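Local structure of arylsulfatase (Pseudoalteromonas sp. MB47, 7AJ0) at residues E203-T206 and L211-E214; N397-G402 and K504-T509; E427-L432 and K497-T502. The protein is a fucoidan-active sulfatase that probably hydrolyses sulfate esters of this algal polysaccharide in an exo manner, working as a hexamer. All blocks are in the same frame, centred on the assembly; numbering follows the deposited sequence.

Interaction 1 (E203-T206 and L211-E214); sequences ELYT and LRPE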
ATOM      1  N   GLU A 203      40.278   0.063 -11.654  1.00 39.19           N
ATOM      2  CA  GLU A 203      40.422  -1.390 -11.614  1.00 39.37           C
ATOM      3  C   GLU A 203      39.164  -2.089 -12.117  1.00 38.23           C
ATOM      4  O   GLU A 203      39.246  -3.081 -12.851  1.00 38.09           O
ATOM      5  CB  GLU A 203      40.757  -1.846 -10.193  1.00 40.22           C
ATOM      6  CG  GLU A 203      40.960  -3.351 -10.054  1.00 45.95           C
ATOM      7  CD  GLU A 203      41.608  -3.743  -8.735  1.00 58.21           C
ATOM      8  OE1 GLU A 203      41.903  -2.842  -7.920  1.00 61.73           O
ATOM      9  OE2 GLU A 203      41.824  -4.954  -8.515  1.00 53.20           O
ATOM     10  N   LEU A 204      37.988  -1.589 -11.732  1.00 37.47           N
ATOM     11  CA  LEU A 204      36.742  -2.217 -12.166  1.00 36.43           C
ATOM     12  C   LEU A 204      36.522  -2.020 -13.661  1.00 35.74           C
ATOM     13  O   LEU A 204      36.027  -2.923 -14.345  1.00 35.21           O
ATOM     14  CB  LEU A 204      35.575  -1.650 -11.362  1.00 35.89           C
ATOM     15  CG  LEU A 204      34.274  -2.448 -11.316  1.00 35.06           C
ATOM     16  CD1 LEU A 204      34.516  -3.882 -10.889  1.00 35.47           C
ATOM     17  CD2 LEU A 204      33.292  -1.767 -10.365  1.00 34.75           C
ATOM     18  N   TYR A 205      36.892  -0.851 -14.188  1.00 35.78           N
ATOM     19  CA  TYR A 205      36.753  -0.615 -15.620  1.00 35.22           C
ATOM     20  C   TYR A 205      37.670  -1.530 -16.423  1.00 35.66           C
ATOM     21  O   TYR A 205      37.261  -2.083 -17.452  1.00 35.10           O
ATOM     22  CB  TYR A 205      37.050   0.848 -15.946  1.00 35.32           C
ATOM     23  CG  TYR A 205      37.074   1.128 -17.427  1.00 34.91           C
ATOM     24  CD1 TYR A 205      35.894   1.313 -18.136  1.00 33.91           C
ATOM     25  CD2 TYR A 205      38.274   1.191 -18.124  1.00 38.09           C
ATOM     26  CE1 TYR A 205      35.908   1.558 -19.493  1.00 33.59           C
ATOM     27  CE2 TYR A 205      38.297   1.438 -19.483  1.00 40.57           C
ATOM     28  CZ  TYR A 205      37.111   1.621 -20.162  1.00 34.26           C
ATOM     29  OH  TYR A 205      37.129   1.868 -21.515  1.00 45.15           O
ATOM     30  N   THR A 206      38.914  -1.701 -15.971  1.00 36.72           N
ATOM     31  CA  THR A 206      39.846  -2.572 -16.679  1.00 37.27           C
ATOM     32  C   THR A 206      39.293  -3.986 -16.805  1.00 36.92           C
ATOM     33  O   THR A 206      39.466  -4.638 -17.841  1.00 36.83           O
ATOM     34  CB  THR A 206      41.194  -2.592 -15.959  1.00 38.55           C
ATOM     35  OG1 THR A 206      41.803  -1.299 -16.044  1.00 38.93           O
ATOM     36  CG2 THR A 206      42.115  -3.635 -16.575  1.00 39.19           C
ATOM     37  N   LEU A 211      35.123  -7.380 -21.799  1.00 33.12           N
ATOM     38  CA  LEU A 211      33.969  -7.943 -22.492  1.00 32.30           C
ATOM     39  C   LEU A 211      33.184  -6.872 -23.245  1.00 31.51           C
ATOM     40  O   LEU A 211      32.037  -7.101 -23.639  1.00 31.54           O
ATOM     41  CB  LEU A 211      33.062  -8.671 -21.500  1.00 32.00           C
ATOM     42  CG  LEU A 211      33.709  -9.841 -20.756  1.00 32.98           C
ATOM     43  CD1 LEU A 211      32.758 -10.412 -19.717  1.00 32.49           C
ATOM     44  CD2 LEU A 211      34.155 -10.934 -21.722  1.00 36.83           C
ATOM     45  N   ARG A 212      33.783  -5.709 -23.449  1.00 31.72           N
ATOM     46  CA  ARG A 212      33.131  -4.634 -24.191  1.00 34.05           C
ATOM     47  C   ARG A 212      32.996  -5.019 -25.658  1.00 30.84           C
ATOM     48  O   ARG A 212      33.988  -5.409 -26.283  1.00 31.44           O
ATOM     49  CB  ARG A 212      33.960  -3.357 -24.034  1.00 31.54           C
ATOM     50  CG  ARG A 212      33.567  -2.182 -24.907  1.00 31.10           C
ATOM     51  CD  ARG A 212      34.755  -1.218 -25.038  1.00 37.22           C
ATOM     52  NE  ARG A 212      34.407   0.014 -25.738  1.00 34.77           N
ATOM     53  CZ  ARG A 212      34.584   1.243 -25.253  1.00 45.52           C
ATOM     54  NH1 ARG A 212      35.125   1.435 -24.056  1.00 61.45           N
ATOM     55  NH2 ARG A 212      34.228   2.290 -25.984  1.00 50.14           N
ATOM     56  N   PRO A 213      31.802  -4.916 -26.246  1.00 30.03           N
ATOM     57  CA  PRO A 213      31.677  -5.194 -27.683  1.00 29.85           C
ATOM     58  C   PRO A 213      32.460  -4.182 -28.507  1.00 30.18           C
ATOM     59  O   PRO A 213      32.527  -2.996 -28.173  1.00 30.16           O
ATOM     60  CB  PRO A 213      30.167  -5.091 -27.940  1.00 38.46           C
ATOM     61  CG  PRO A 213      29.658  -4.200 -26.855  1.00 41.40           C
ATOM     62  CD  PRO A 213      30.522  -4.480 -25.650  1.00 29.31           C
ATOM     63  N   GLU A 214      33.052  -4.663 -29.602  1.00 30.52           N
ATOM     64  CA  GLU A 214      33.909  -3.807 -30.414  1.00 30.96           C
ATOM     65  C   GLU A 214      33.119  -2.936 -31.382  1.00 30.38           C
ATOM     66  O   GLU A 214      33.570  -1.837 -31.722  1.00 30.60           O
ATOM     67  CB  GLU A 214      34.920  -4.663 -31.180  1.00 31.66           C
ATOM     68  CG  GLU A 214      35.990  -5.277 -30.289  1.00 33.67           C
ATOM     69  CD  GLU A 214      36.993  -6.112 -31.061  1.00 42.54           C
ATOM     70  OE1 GLU A 214      36.629  -6.655 -32.125  1.00 46.67           O
ATOM     71  OE2 GLU A 214      38.151  -6.222 -30.603  1.00 43.81           O
TER
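Tyr205 and Arg212 meet at the ends of their side chains, the phenol oxygen OH of Tyr205 lying 3.3 Å from NH1 of Arg212. It is a polar approach without a hydrogen bond. The oxygen sits nearly straight beyond the CZ–NH1 bond of Arg212, at about 166°, while the two N-H bonds of NH1 splay to either side of that line and neither is aimed at it. Each group is reached at its edge: NH1 lies close to the plane of the tyrosine ring and OH close to that of the guanidinium, although the two planes stand 90° to each other. Both side chains must be long to touch, since the CA atoms of Tyr205 and Arg212 are 10.1 Å apart. The arginine starts with CG opposite the backbone N (chi1 171°) and runs extended through CD to NE, carrying its guanidinium up to the phenol; Tyr205 reaches out from the side of helix 202-208. The contact thus joins this short helix to the loop that follows it, just ahead of strand 215-220, which pairs with strands 175-177 and 226-230 in the large mixed sheet of the sulfatase fold. Buried surface is small, 51 Å² over both sides, and the contact lies near the surface. Further out, Met198 and Met199 of helix 196-199 pack on Tyr205, and Phe189, Leu190 and Asn232 adjoin Arg212. The helix end is tied by Ser209 OG, bonded to Tyr205 O, while Leu204 packs on Leu435 of a second subunit.

Interaction 2 (N397-G402 and K504-T509); sequences NMYFDG and KKYPNT
The backbone oxygen of Asn397 is approached from two directions: a water hydrogen-bonds to Asn397 O at 2.9 Å, and CD2 of Tyr506 brings the edge of its ring to within 3.7 Å of that same oxygen, which lies in the ring plane. The water also hydrogen-bonds to Pro507 O at 3.0 Å, so it bridges the two backbones where no direct hydrogen bond joins them. Beside this polar seam the two tyrosines pack. CB of Tyr399 rests against CB and CG of Tyr506, and the closest ring carbons, CD1 of Tyr399 and CD1 of Tyr506, are 3.7 Å apart. The side chains cross at about a right angle, with ring planes inclined at 54° and centroids 5.6 Å apart, a slanted aromatic pair. In Tyr506, CG lies opposite the carbonyl carbon (chi1 -63°), which turns the ring from the end of the helix toward loop 397-402. Its hydroxyl is held by Lys505, whose NZ donates to Tyr506 OH over 2.8 Å. The Tyr399 hydroxyl points elsewhere and bonds to Glu25 OE1, while Asp401 OD1, at the edge of the Tyr399 ring, forms a salt bridge with Arg117. A serine in place of Tyr506 would keep CB but lose the ring, and would probably leave CD1 of Tyr399 without its packing partner and the Lys505 ammonium without its hydroxyl partner. Tyr506 is the first residue to leave helical geometry after helix 489-505, so the contact fastens the exit of this helix to the loop before helix 406-409, at the seam where the small C-terminal part of a sulfatase, an antiparallel sheet with one long helix, joins the rest of the fold.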
ATOM      1  N   ASN A 397      10.025 -33.714 -35.047  1.00 30.42           N
ATOM      2  CA  ASN A 397      10.270 -33.973 -33.635  1.00 30.51           C
ATOM      3  C   ASN A 397      10.189 -32.714 -32.782  1.00 29.72           C
ATOM      4  O   ASN A 397      10.402 -32.791 -31.568  1.00 29.76           O
ATOM      5  CB  ASN A 397      11.645 -34.625 -33.456  1.00 31.25           C
ATOM      6  CG  ASN A 397      12.779 -33.722 -33.893  1.00 31.08           C
ATOM      7  OD1 ASN A 397      12.910 -33.398 -35.073  1.00 31.03           O
ATOM      8  ND2 ASN A 397      13.609 -33.315 -32.943  1.00 31.04           N
ATOM      9  N   MET A 398       9.889 -31.566 -33.383  1.00 29.05           N
ATOM     10  CA  MET A 398       9.812 -30.296 -32.678  1.00 28.32           C
ATOM     11  C   MET A 398       8.420 -29.703 -32.845  1.00 27.73           C
ATOM     12  O   MET A 398       7.865 -29.699 -33.949  1.00 27.70           O
ATOM     13  CB  MET A 398      10.869 -29.315 -33.201  1.00 28.12           C
ATOM     14  CG  MET A 398      12.300 -29.709 -32.860  1.00 37.36           C
ATOM     15  SD  MET A 398      13.541 -28.880 -33.879  1.00 28.68           S
ATOM     16  CE  MET A 398      13.070 -27.162 -33.689  1.00 35.37           C
ATOM     17  N   TYR A 399       7.858 -29.211 -31.743  1.00 27.32           N
ATOM     18  CA  TYR A 399       6.557 -28.558 -31.777  1.00 26.78           C
ATOM     19  C   TYR A 399       6.728 -27.098 -32.174  1.00 26.16           C
ATOM     20  O   TYR A 399       7.612 -26.406 -31.660  1.00 25.99           O
ATOM     21  CB  TYR A 399       5.875 -28.656 -30.415  1.00 26.67           C
ATOM     22  CG  TYR A 399       4.400 -28.327 -30.432  1.00 26.32           C
ATOM     23  CD1 TYR A 399       3.454 -29.317 -30.646  1.00 26.67           C
ATOM     24  CD2 TYR A 399       3.952 -27.031 -30.227  1.00 25.69           C
ATOM     25  CE1 TYR A 399       2.106 -29.029 -30.659  1.00 26.41           C
ATOM     26  CE2 TYR A 399       2.601 -26.733 -30.238  1.00 25.43           C
ATOM     27  CZ  TYR A 399       1.684 -27.738 -30.453  1.00 25.80           C
ATOM     28  OH  TYR A 399       0.338 -27.458 -30.466  1.00 25.60           O
ATOM     29  N   PHE A 400       5.881 -26.631 -33.086  1.00 25.88           N
ATOM     30  CA  PHE A 400       5.936 -25.262 -33.585  1.00 25.36           C
ATOM     31  C   PHE A 400       4.675 -24.523 -33.166  1.00 24.88           C
ATOM     32  O   PHE A 400       3.559 -24.970 -33.453  1.00 24.96           O
ATOM     33  CB  PHE A 400       6.111 -25.247 -35.101  1.00 25.51           C
ATOM     34  CG  PHE A 400       7.506 -25.568 -35.540  1.00 25.91           C
ATOM     35  CD1 PHE A 400       8.444 -24.563 -35.684  1.00 25.68           C
ATOM     36  CD2 PHE A 400       7.886 -26.876 -35.787  1.00 26.56           C
ATOM     37  CE1 PHE A 400       9.733 -24.853 -36.078  1.00 26.09           C
ATOM     38  CE2 PHE A 400       9.174 -27.172 -36.180  1.00 26.99           C
ATOM     39  CZ  PHE A 400      10.100 -26.160 -36.326  1.00 26.75           C
ATOM     40  N   ASP A 401       4.860 -23.393 -32.487  1.00 24.43           N
ATOM     41  CA  ASP A 401       3.753 -22.611 -31.961  1.00 24.01           C
ATOM     42  C   ASP A 401       3.176 -21.635 -32.973  1.00 24.68           C
ATOM     43  O   ASP A 401       2.035 -21.188 -32.801  1.00 23.47           O
ATOM     44  CB  ASP A 401       4.219 -21.842 -30.721  1.00 23.75           C
ATOM     45  CG  ASP A 401       4.736 -22.757 -29.631  1.00 24.10           C
ATOM     46  OD1 ASP A 401       3.916 -23.450 -28.992  1.00 24.26           O
ATOM     47  OD2 ASP A 401       5.967 -22.801 -29.421  1.00 24.27           O
ATOM     48  N   GLY A 402       3.925 -21.303 -34.020  1.00 25.32           N
ATOM     49  CA  GLY A 402       3.445 -20.344 -34.988  1.00 25.93           C
ATOM     50  C   GLY A 402       2.336 -20.909 -35.855  1.00 23.69           C
ATOM     51  O   GLY A 402       2.266 -22.109 -36.119  1.00 24.10           O
ATOM     52  N   LYS A 504       5.231 -32.302 -22.806  1.00 28.76           N
ATOM     53  CA  LYS A 504       5.539 -33.682 -22.452  1.00 29.60           C
ATOM     54  C   LYS A 504       5.700 -34.534 -23.706  1.00 29.98           C
ATOM     55  O   LYS A 504       6.643 -35.327 -23.805  1.00 30.61           O
ATOM     56  CB  LYS A 504       4.432 -34.249 -21.559  1.00 29.86           C
ATOM     57  CG  LYS A 504       4.621 -35.698 -21.131  1.00 32.64           C
ATOM     58  CD  LYS A 504       5.654 -35.830 -20.020  1.00 51.86           C
ATOM     59  CE  LYS A 504       5.844 -37.285 -19.608  1.00 50.10           C
ATOM     60  NZ  LYS A 504       4.583 -37.896 -19.093  1.00 66.30           N
ATOM     61  N   LYS A 505       4.793 -34.360 -24.670  1.00 31.82           N
ATOM     62  CA  LYS A 505       4.862 -35.092 -25.930  1.00 29.99           C
ATOM     63  C   LYS A 505       6.035 -34.634 -26.786  1.00 29.88           C
ATOM     64  O   LYS A 505       6.601 -35.438 -27.535  1.00 30.43           O
ATOM     65  CB  LYS A 505       3.540 -34.915 -26.680  1.00 32.90           C
ATOM     66  CG  LYS A 505       3.392 -35.710 -27.966  1.00 34.63           C
ATOM     67  CD  LYS A 505       1.982 -35.526 -28.532  1.00 38.51           C
ATOM     68  CE  LYS A 505       1.730 -36.393 -29.755  1.00 34.58           C
ATOM     69  NZ  LYS A 505       2.665 -36.083 -30.871  1.00 41.18           N
ATOM     70  N   TYR A 506       6.411 -33.359 -26.690  1.00 29.22           N
ATOM     71  CA  TYR A 506       7.552 -32.798 -27.414  1.00 29.11           C
ATOM     72  C   TYR A 506       8.459 -32.124 -26.397  1.00 28.98           C
ATOM     73  O   TYR A 506       8.270 -30.945 -26.064  1.00 28.33           O
ATOM     74  CB  TYR A 506       7.092 -31.819 -28.491  1.00 28.46           C
ATOM     75  CG  TYR A 506       6.246 -32.460 -29.565  1.00 28.64           C
ATOM     76  CD1 TYR A 506       4.868 -32.548 -29.431  1.00 28.47           C
ATOM     77  CD2 TYR A 506       6.828 -32.983 -30.713  1.00 29.05           C
ATOM     78  CE1 TYR A 506       4.093 -33.137 -30.411  1.00 28.69           C
ATOM     79  CE2 TYR A 506       6.062 -33.575 -31.697  1.00 29.28           C
ATOM     80  CZ  TYR A 506       4.696 -33.649 -31.541  1.00 29.10           C
ATOM     81  OH  TYR A 506       3.932 -34.237 -32.522  1.00 29.38           O
ATOM     82  N   PRO A 507       9.461 -32.839 -25.881  1.00 29.64           N
ATOM     83  CA  PRO A 507      10.245 -32.301 -24.761  1.00 32.98           C
ATOM     84  C   PRO A 507      10.907 -30.975 -25.101  1.00 29.06           C
ATOM     85  O   PRO A 507      11.370 -30.757 -26.222  1.00 28.99           O
ATOM     86  CB  PRO A 507      11.293 -33.393 -24.500  1.00 30.55           C
ATOM     87  CG  PRO A 507      10.708 -34.633 -25.074  1.00 31.06           C
ATOM     88  CD  PRO A 507       9.902 -34.195 -26.263  1.00 30.50           C
ATOM     89  N   ASN A 508      10.949 -30.088 -24.110  1.00 30.53           N
ATOM     90  CA  ASN A 508      11.663 -28.830 -24.250  1.00 28.26           C
ATOM     91  C   ASN A 508      13.170 -29.072 -24.212  1.00 28.82           C
ATOM     92  O   ASN A 508      13.654 -30.090 -23.709  1.00 29.55           O
ATOM     93  CB  ASN A 508      11.263 -27.854 -23.144  1.00 27.80           C
ATOM     94  CG  ASN A 508       9.818 -27.392 -23.261  1.00 27.21           C
ATOM     95  OD1 ASN A 508       9.226 -27.417 -24.340  1.00 26.97           O
ATOM     96  ND2 ASN A 508       9.248 -26.954 -22.144  1.00 27.02           N
ATOM     97  N   THR A 509      13.915 -28.111 -24.750  1.00 28.54           N
ATOM     98  CA  THR A 509      15.365 -28.217 -24.801  1.00 31.76           C
ATOM     99  C   THR A 509      15.984 -27.773 -23.482  1.00 29.22           C
ATOM    100  O   THR A 509      15.654 -26.705 -22.957  1.00 28.67           O
ATOM    101  CB  THR A 509      15.921 -27.369 -25.946  1.00 28.76           C
ATOM    102  OG1 THR A 509      15.444 -27.876 -27.198  1.00 46.34           O
ATOM    103  CG2 THR A 509      17.441 -27.384 -25.936  1.00 29.33           C
TER
HETATM  104  O   HOH W   1      10.452 -31.396 -29.055  1.00 29.31           O

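Interaction 3 (E427-L432 and K497-T502); sequences EDFTAL and KAHIAT
Phe429 and His499 both hold CG opposite the backbone N (chi1 176° and -179°), and these torsions carry the two rings into the space between strand and helix. CE1 of Phe429 comes 3.9 Å from CD2 of His499, with CD1 of the phenylalanine only slightly farther off. The ring planes are tilted by 38° and the centroids lie 5.7 Å apart, so the rings meet aslant. One helix position on, Ile500 bends its end back to the strand, placing CD1 4.3 Å from CB of Phe429. This is helix-on-sheet packing: helix 489-505 lies against the four-stranded antiparallel sheet of the C-terminal part of the sulfatase fold. Phe429 carries the contact between these two segments, and Leu432 of the same strand reaches Phe495 of the helix. Just beyond Phe429, Thr430 and Ala431 both face Met423 of the neighbouring strand in a classic beta bulge. The histidine is fixed by the same sheet: its NE2 accepts a hydrogen bond from Trp424 NE1, and its ring stacks on Tyr422, while Trp424 also meets Phe429 edge-to-face. On the helix itself, Thr502 OG1 donates to His499 O over 2.8 Å, reaching back one turn. That hydroxyl is also hydrogen-bonded to Arg117 NH1, which links this turn of the helix to helix 115-118.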
ATOM      1  N   GLU A 427      10.887 -19.760 -18.244  1.00 25.63           N
ATOM      2  CA  GLU A 427      10.388 -21.107 -17.998  1.00 25.75           C
ATOM      3  C   GLU A 427       9.101 -21.133 -17.177  1.00 25.64           C
ATOM      4  O   GLU A 427       8.672 -22.214 -16.759  1.00 26.02           O
ATOM      5  CB  GLU A 427      11.459 -21.948 -17.294  1.00 26.46           C
ATOM      6  CG  GLU A 427      12.586 -22.415 -18.207  1.00 29.29           C
ATOM      7  CD  GLU A 427      13.903 -21.699 -17.952  1.00 53.77           C
ATOM      8  OE1 GLU A 427      13.942 -20.777 -17.107  1.00 53.44           O
ATOM      9  OE2 GLU A 427      14.905 -22.066 -18.600  1.00 61.25           O
ATOM     10  N   ASP A 428       8.472 -19.982 -16.948  1.00 25.20           N
ATOM     11  CA  ASP A 428       7.243 -19.893 -16.169  1.00 25.13           C
ATOM     12  C   ASP A 428       6.075 -19.583 -17.096  1.00 24.63           C
ATOM     13  O   ASP A 428       6.096 -18.576 -17.812  1.00 24.19           O
ATOM     14  CB  ASP A 428       7.356 -18.819 -15.086  1.00 25.11           C
ATOM     15  CG  ASP A 428       8.306 -19.207 -13.974  1.00 28.76           C
ATOM     16  OD1 ASP A 428       8.125 -20.292 -13.381  1.00 40.95           O
ATOM     17  OD2 ASP A 428       9.238 -18.424 -13.695  1.00 31.95           O
ATOM     18  N   PHE A 429       5.063 -20.448 -17.082  1.00 24.74           N
ATOM     19  CA  PHE A 429       3.810 -20.178 -17.776  1.00 24.84           C
ATOM     20  C   PHE A 429       2.924 -19.329 -16.871  1.00 24.23           C
ATOM     21  O   PHE A 429       2.562 -19.760 -15.771  1.00 26.10           O
ATOM     22  CB  PHE A 429       3.110 -21.480 -18.148  1.00 24.62           C
ATOM     23  CG  PHE A 429       1.760 -21.282 -18.774  1.00 24.32           C
ATOM     24  CD1 PHE A 429       1.647 -20.934 -20.109  1.00 28.22           C
ATOM     25  CD2 PHE A 429       0.605 -21.443 -18.031  1.00 31.30           C
ATOM     26  CE1 PHE A 429       0.410 -20.750 -20.688  1.00 23.77           C
ATOM     27  CE2 PHE A 429      -0.636 -21.262 -18.607  1.00 34.37           C
ATOM     28  CZ  PHE A 429      -0.733 -20.916 -19.937  1.00 23.91           C
ATOM     29  N   THR A 430       2.569 -18.130 -17.330  1.00 23.79           N
ATOM     30  CA  THR A 430       1.889 -17.165 -16.480  1.00 23.70           C
ATOM     31  C   THR A 430       0.470 -16.841 -16.915  1.00 23.46           C
ATOM     32  O   THR A 430      -0.382 -16.611 -16.055  1.00 23.59           O
ATOM     33  CB  THR A 430       2.690 -15.855 -16.419  1.00 23.48           C
ATOM     34  OG1 THR A 430       2.785 -15.283 -17.731  1.00 23.08           O
ATOM     35  CG2 THR A 430       4.093 -16.107 -15.882  1.00 23.78           C
ATOM     36  N   ALA A 431       0.185 -16.818 -18.212  1.00 23.18           N
ATOM     37  CA  ALA A 431      -1.129 -16.378 -18.652  1.00 22.99           C
ATOM     38  C   ALA A 431      -1.383 -16.834 -20.078  1.00 22.84           C
ATOM     39  O   ALA A 431      -0.467 -17.239 -20.796  1.00 22.82           O
ATOM     40  CB  ALA A 431      -1.262 -14.851 -18.554  1.00 22.72           C
ATOM     41  N   LEU A 432      -2.654 -16.769 -20.467  1.00 22.80           N
ATOM     42  CA  LEU A 432      -3.073 -16.979 -21.845  1.00 22.67           C
ATOM     43  C   LEU A 432      -4.184 -15.990 -22.159  1.00 22.50           C
ATOM     44  O   LEU A 432      -4.819 -15.433 -21.259  1.00 22.56           O
ATOM     45  CB  LEU A 432      -3.546 -18.417 -22.087  1.00 22.99           C
ATOM     46  CG  LEU A 432      -4.776 -18.908 -21.323  1.00 23.28           C
ATOM     47  CD1 LEU A 432      -6.076 -18.515 -22.007  1.00 23.22           C
ATOM     48  CD2 LEU A 432      -4.702 -20.422 -21.140  1.00 23.69           C
ATOM     49  N   LYS A 497      -3.885 -26.770 -19.806  1.00 25.98           N
ATOM     50  CA  LYS A 497      -3.440 -28.150 -19.647  1.00 26.56           C
ATOM     51  C   LYS A 497      -2.913 -28.709 -20.962  1.00 26.60           C
ATOM     52  O   LYS A 497      -1.834 -29.310 -21.006  1.00 26.87           O
ATOM     53  CB  LYS A 497      -4.591 -29.010 -19.123  1.00 27.05           C
ATOM     54  CG  LYS A 497      -5.125 -28.584 -17.764  1.00 27.13           C
ATOM     55  CD  LYS A 497      -4.189 -28.992 -16.639  1.00 38.28           C
ATOM     56  CE  LYS A 497      -4.778 -28.651 -15.273  1.00 45.84           C
ATOM     57  NZ  LYS A 497      -6.085 -29.332 -15.033  1.00 35.24           N
ATOM     58  N   ALA A 498      -3.663 -28.515 -22.048  1.00 26.39           N
ATOM     59  CA  ALA A 498      -3.231 -29.031 -23.342  1.00 26.47           C
ATOM     60  C   ALA A 498      -1.913 -28.399 -23.769  1.00 26.15           C
ATOM     61  O   ALA A 498      -1.022 -29.086 -24.285  1.00 26.43           O
ATOM     62  CB  ALA A 498      -4.313 -28.785 -24.392  1.00 26.30           C
ATOM     63  N   HIS A 499      -1.769 -27.092 -23.557  1.00 25.62           N
ATOM     64  CA  HIS A 499      -0.534 -26.410 -23.927  1.00 25.33           C
ATOM     65  C   HIS A 499       0.658 -27.005 -23.189  1.00 25.69           C
ATOM     66  O   HIS A 499       1.710 -27.259 -23.787  1.00 25.81           O
ATOM     67  CB  HIS A 499      -0.657 -24.918 -23.628  1.00 24.77           C
ATOM     68  CG  HIS A 499       0.554 -24.127 -24.009  1.00 24.49           C
ATOM     69  ND1 HIS A 499       0.923 -23.919 -25.320  1.00 24.33           N
ATOM     70  CD2 HIS A 499       1.481 -23.496 -23.251  1.00 24.39           C
ATOM     71  CE1 HIS A 499       2.024 -23.191 -25.354  1.00 24.13           C
ATOM     72  NE2 HIS A 499       2.385 -22.923 -24.112  1.00 24.16           N
ATOM     73  N   ILE A 500       0.512 -27.223 -21.881  1.00 25.93           N
ATOM     74  CA  ILE A 500       1.589 -27.834 -21.111  1.00 26.36           C
ATOM     75  C   ILE A 500       1.825 -29.267 -21.575  1.00 26.96           C
ATOM     76  O   ILE A 500       2.961 -29.754 -21.556  1.00 27.31           O
ATOM     77  CB  ILE A 500       1.268 -27.777 -19.605  1.00 26.55           C
ATOM     78  CG1 ILE A 500       1.222 -26.328 -19.109  1.00 26.02           C
ATOM     79  CG2 ILE A 500       2.286 -28.580 -18.806  1.00 27.13           C
ATOM     80  CD1 ILE A 500       2.538 -25.586 -19.202  1.00 25.82           C
ATOM     81  N   ALA A 501       0.768 -29.961 -22.006  1.00 27.15           N
ATOM     82  CA  ALA A 501       0.915 -31.358 -22.398  1.00 27.80           C
ATOM     83  C   ALA A 501       1.761 -31.509 -23.657  1.00 27.81           C
ATOM     84  O   ALA A 501       2.466 -32.515 -23.804  1.00 28.39           O
ATOM     85  CB  ALA A 501      -0.460 -31.996 -22.610  1.00 28.01           C
ATOM     86  N   THR A 502       1.708 -30.537 -24.574  1.00 27.24           N
ATOM     87  CA  THR A 502       2.552 -30.617 -25.760  1.00 27.28           C
ATOM     88  C   THR A 502       4.026 -30.692 -25.378  1.00 27.51           C
ATOM     89  O   THR A 502       4.835 -31.257 -26.122  1.00 27.87           O
ATOM     90  CB  THR A 502       2.327 -29.416 -26.683  1.00 26.63           C
ATOM     91  OG1 THR A 502       2.895 -28.241 -26.093  1.00 26.18           O
ATOM     92  CG2 THR A 502       0.845 -29.190 -26.937  1.00 26.41           C
TER

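Interactions 2 and 3 are neighbours, their centres 12 Å apart, and share helix 489-505: interaction 3 sets the second half of the helix against the sheet, interaction 2 uses its last residues and the chain beyond. They touch where Tyr399 CZ packs on Thr502 CG2 at 3.9 Å, and Arg117 serves both, through Asp401 in one and Thr502 in the other. Interaction 1 stands apart, its centre 39 Å from that of interaction 2 and 40 Å from that of interaction 3, on a lobe that reaches a second subunit. None of the three includes a residue of the calcium site, formed by Asp60, Asp61, Cys102, Asp325 and Asn326.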